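Local coordinates for hypothetical protein (Clostridium sporogenes ATCC 15579, PDB 4QRK), which is of unknown function but has a right-handed beta-helix fold and may be a cell adhesion protein, at residues N96-E99 with K100-T103. Sequence-based numbering, arbitrary orientation.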
ATOM      1  N   ASN A  96     -10.272  -6.503  -1.127  1.00 23.39           N
ATOM      2  CA  ASN A  96     -11.210  -5.385  -1.260  1.00 23.35           C
ATOM      3  C   ASN A  96     -11.456  -4.803   0.128  1.00 22.82           C
ATOM      4  O   ASN A  96     -11.752  -5.552   1.085  1.00 28.63           O
ATOM      5  CB  ASN A  96     -12.604  -5.754  -1.853  1.00 22.62           C
ATOM      6  CG  ASN A  96     -12.572  -6.418  -3.217  1.00 28.53           C
ATOM      7  OD1 ASN A  96     -13.410  -7.305  -3.479  1.00 22.85           O
ATOM      8  ND2 ASN A  96     -11.680  -6.002  -4.098  1.00 24.87           N
ATOM      9  N   LEU A  97     -11.377  -3.479   0.241  1.00 23.23           N
ATOM     10  CA  LEU A  97     -11.504  -2.798   1.523  1.00 22.93           C
ATOM     11  C   LEU A  97     -12.727  -1.870   1.583  1.00 29.59           C
ATOM     12  O   LEU A  97     -13.164  -1.308   0.575  1.00 25.45           O
ATOM     13  CB  LEU A  97     -10.258  -1.925   1.791  1.00 26.21           C
ATOM     14  CG  LEU A  97      -8.940  -2.670   2.058  1.00 30.86           C
ATOM     15  CD1 LEU A  97      -7.838  -1.648   2.341  1.00 25.16           C
ATOM     16  CD2 LEU A  97      -9.112  -3.638   3.199  1.00 25.59           C
ATOM     17  N   ASN A  98     -13.231  -1.686   2.799  1.00 26.44           N
ATOM     18  CA  ASN A  98     -14.364  -0.821   3.042  1.00 26.73           C
ATOM     19  C   ASN A  98     -13.961   0.611   2.700  1.00 30.46           C
ATOM     20  O   ASN A  98     -12.821   1.010   2.979  1.00 27.63           O
ATOM     21  CB  ASN A  98     -14.755  -0.896   4.507  1.00 26.25           C
ATOM     22  CG  ASN A  98     -16.017  -0.117   4.798  1.00 30.46           C
ATOM     23  OD1 ASN A  98     -15.981   1.080   5.138  1.00 32.17           O
ATOM     24  ND2 ASN A  98     -17.152  -0.781   4.610  1.00 34.21           N
ATOM     25  N   GLU A  99     -14.879   1.362   2.091  1.00 26.94           N
ATOM     26  CA  GLU A  99     -14.599   2.725   1.619  1.00 31.25           C
ATOM     27  C   GLU A  99     -14.927   3.858   2.607  1.00 30.43           C
ATOM     28  O   GLU A  99     -14.530   5.024   2.369  1.00 33.05           O
ATOM     29  CB  GLU A  99     -15.335   2.975   0.298  1.00 34.42           C
ATOM     30  CG  GLU A  99     -14.794   2.104  -0.790  1.00 31.61           C
ATOM     31  CD  GLU A  99     -15.439   2.331  -2.138  1.00 41.23           C
ATOM     32  OE1 GLU A  99     -16.280   3.246  -2.298  1.00 46.76           O
ATOM     33  OE2 GLU A  99     -15.096   1.549  -3.045  1.00 36.10           O
ATOM     34  N   LYS A 100     -15.640   3.540   3.687  1.00 36.47           N
ATOM     35  CA  LYS A 100     -16.101   4.576   4.638  1.00 34.27           C
ATOM     36  C   LYS A 100     -15.282   4.631   5.923  1.00 31.33           C
ATOM     37  O   LYS A 100     -15.035   5.713   6.494  1.00 32.02           O
ATOM     38  CB  LYS A 100     -17.596   4.363   5.001  1.00 39.17           C
ATOM     39  CG  LYS A 100     -18.553   4.586   3.837  1.00 56.69           C
ATOM     40  CD  LYS A 100     -20.014   4.686   4.302  1.00 79.07           C
ATOM     41  CE  LYS A 100     -20.976   5.068   3.168  1.00 89.61           C
ATOM     42  NZ  LYS A 100     -20.689   6.414   2.595  1.00 94.05           N
ATOM     43  N   ILE A 101     -14.875   3.478   6.402  1.00 26.95           N
ATOM     44  CA  ILE A 101     -14.203   3.426   7.698  1.00 27.07           C
ATOM     45  C   ILE A 101     -12.794   4.061   7.635  1.00 32.33           C
ATOM     46  O   ILE A 101     -12.040   3.826   6.670  1.00 24.40           O
ATOM     47  CB  ILE A 101     -14.176   1.999   8.224  1.00 34.40           C
ATOM     48  CG1 ILE A 101     -13.814   1.983   9.701  1.00 35.38           C
ATOM     49  CG2 ILE A 101     -13.238   1.119   7.400  1.00 36.34           C
ATOM     50  CD1 ILE A 101     -13.955   0.604  10.373  1.00 43.12           C
ATOM     51  N   PRO A 102     -12.450   4.918   8.630  1.00 32.60           N
ATOM     52  CA  PRO A 102     -11.078   5.441   8.695  1.00 31.56           C
ATOM     53  C   PRO A 102     -10.065   4.303   8.710  1.00 32.85           C
ATOM     54  O   PRO A 102     -10.235   3.393   9.514  1.00 30.55           O
ATOM     55  CB  PRO A 102     -11.058   6.180  10.046  1.00 35.85           C
ATOM     56  CG  PRO A 102     -12.466   6.601  10.252  1.00 35.17           C
ATOM     57  CD  PRO A 102     -13.296   5.481   9.708  1.00 36.44           C
ATOM     58  N   THR A 103      -9.040   4.371   7.854  1.00 28.54           N
ATOM     59  CA  THR A 103      -8.147   3.239   7.613  1.00 28.20           C
ATOM     60  C   THR A 103      -6.669   3.621   7.617  1.00 28.29           C
ATOM     61  O   THR A 103      -6.272   4.610   7.017  1.00 26.88           O
ATOM     62  CB  THR A 103      -8.468   2.602   6.234  1.00 25.24           C
ATOM     63  OG1 THR A 103      -9.802   2.090   6.251  1.00 30.63           O
ATOM     64  CG2 THR A 103      -7.531   1.452   5.917  1.00 28.02           C
TER
HETATM   65  O   HOH W   1     -12.282   3.429   4.106  1.00 28.87           O
HETATM   66  O   HOH W   2     -10.795   0.139   4.593  1.00 29.56           O
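The amide oxygen of N98 reaches forward over the bend of the chain and accepts two backbone N-H groups, those of K100 and I101. K100 N and I101 N each lie 2.9 Å from N98 OD1, but approach it differently. I101 N sits in the carbonyl plane of the amide and its bond is the somewhat straighter one (N-H...O 159°), whereas K100 N stands above the plane, about 45° out. With CG anti to the backbone N (chi1 -174°), the N98 side chain turns ahead to meet these donors. Its other amide atom, ND2, is bonded to the backbone oxygen of K44, which fixes the rotation of the group. E99 OE2, away from the turn, accepts from the backbone N of N41, on strand 35-42.

Apolar contact is slight: I101 CG2 rests 3.8 Å from N98 CB, the two side chains crossing roughly at right angles.

Two waters bridge the inner side of the bend. Both donate to N98 O; water 1 also donates to I101 O at 2.6 Å, and water 2 to T103 OG1 at 2.7 Å. The T103 hydroxyl in turn donates to I101 O, OG1 to O being 2.9 Å, which closes a polar ring.

The double grip of N98 OD1, beginning with the bond to the N-H two residues on, marks an Asx turn, here at a corner of the right-handed beta-helix, where strand 91-98 of one sheet passes into strand 103-110 of the other.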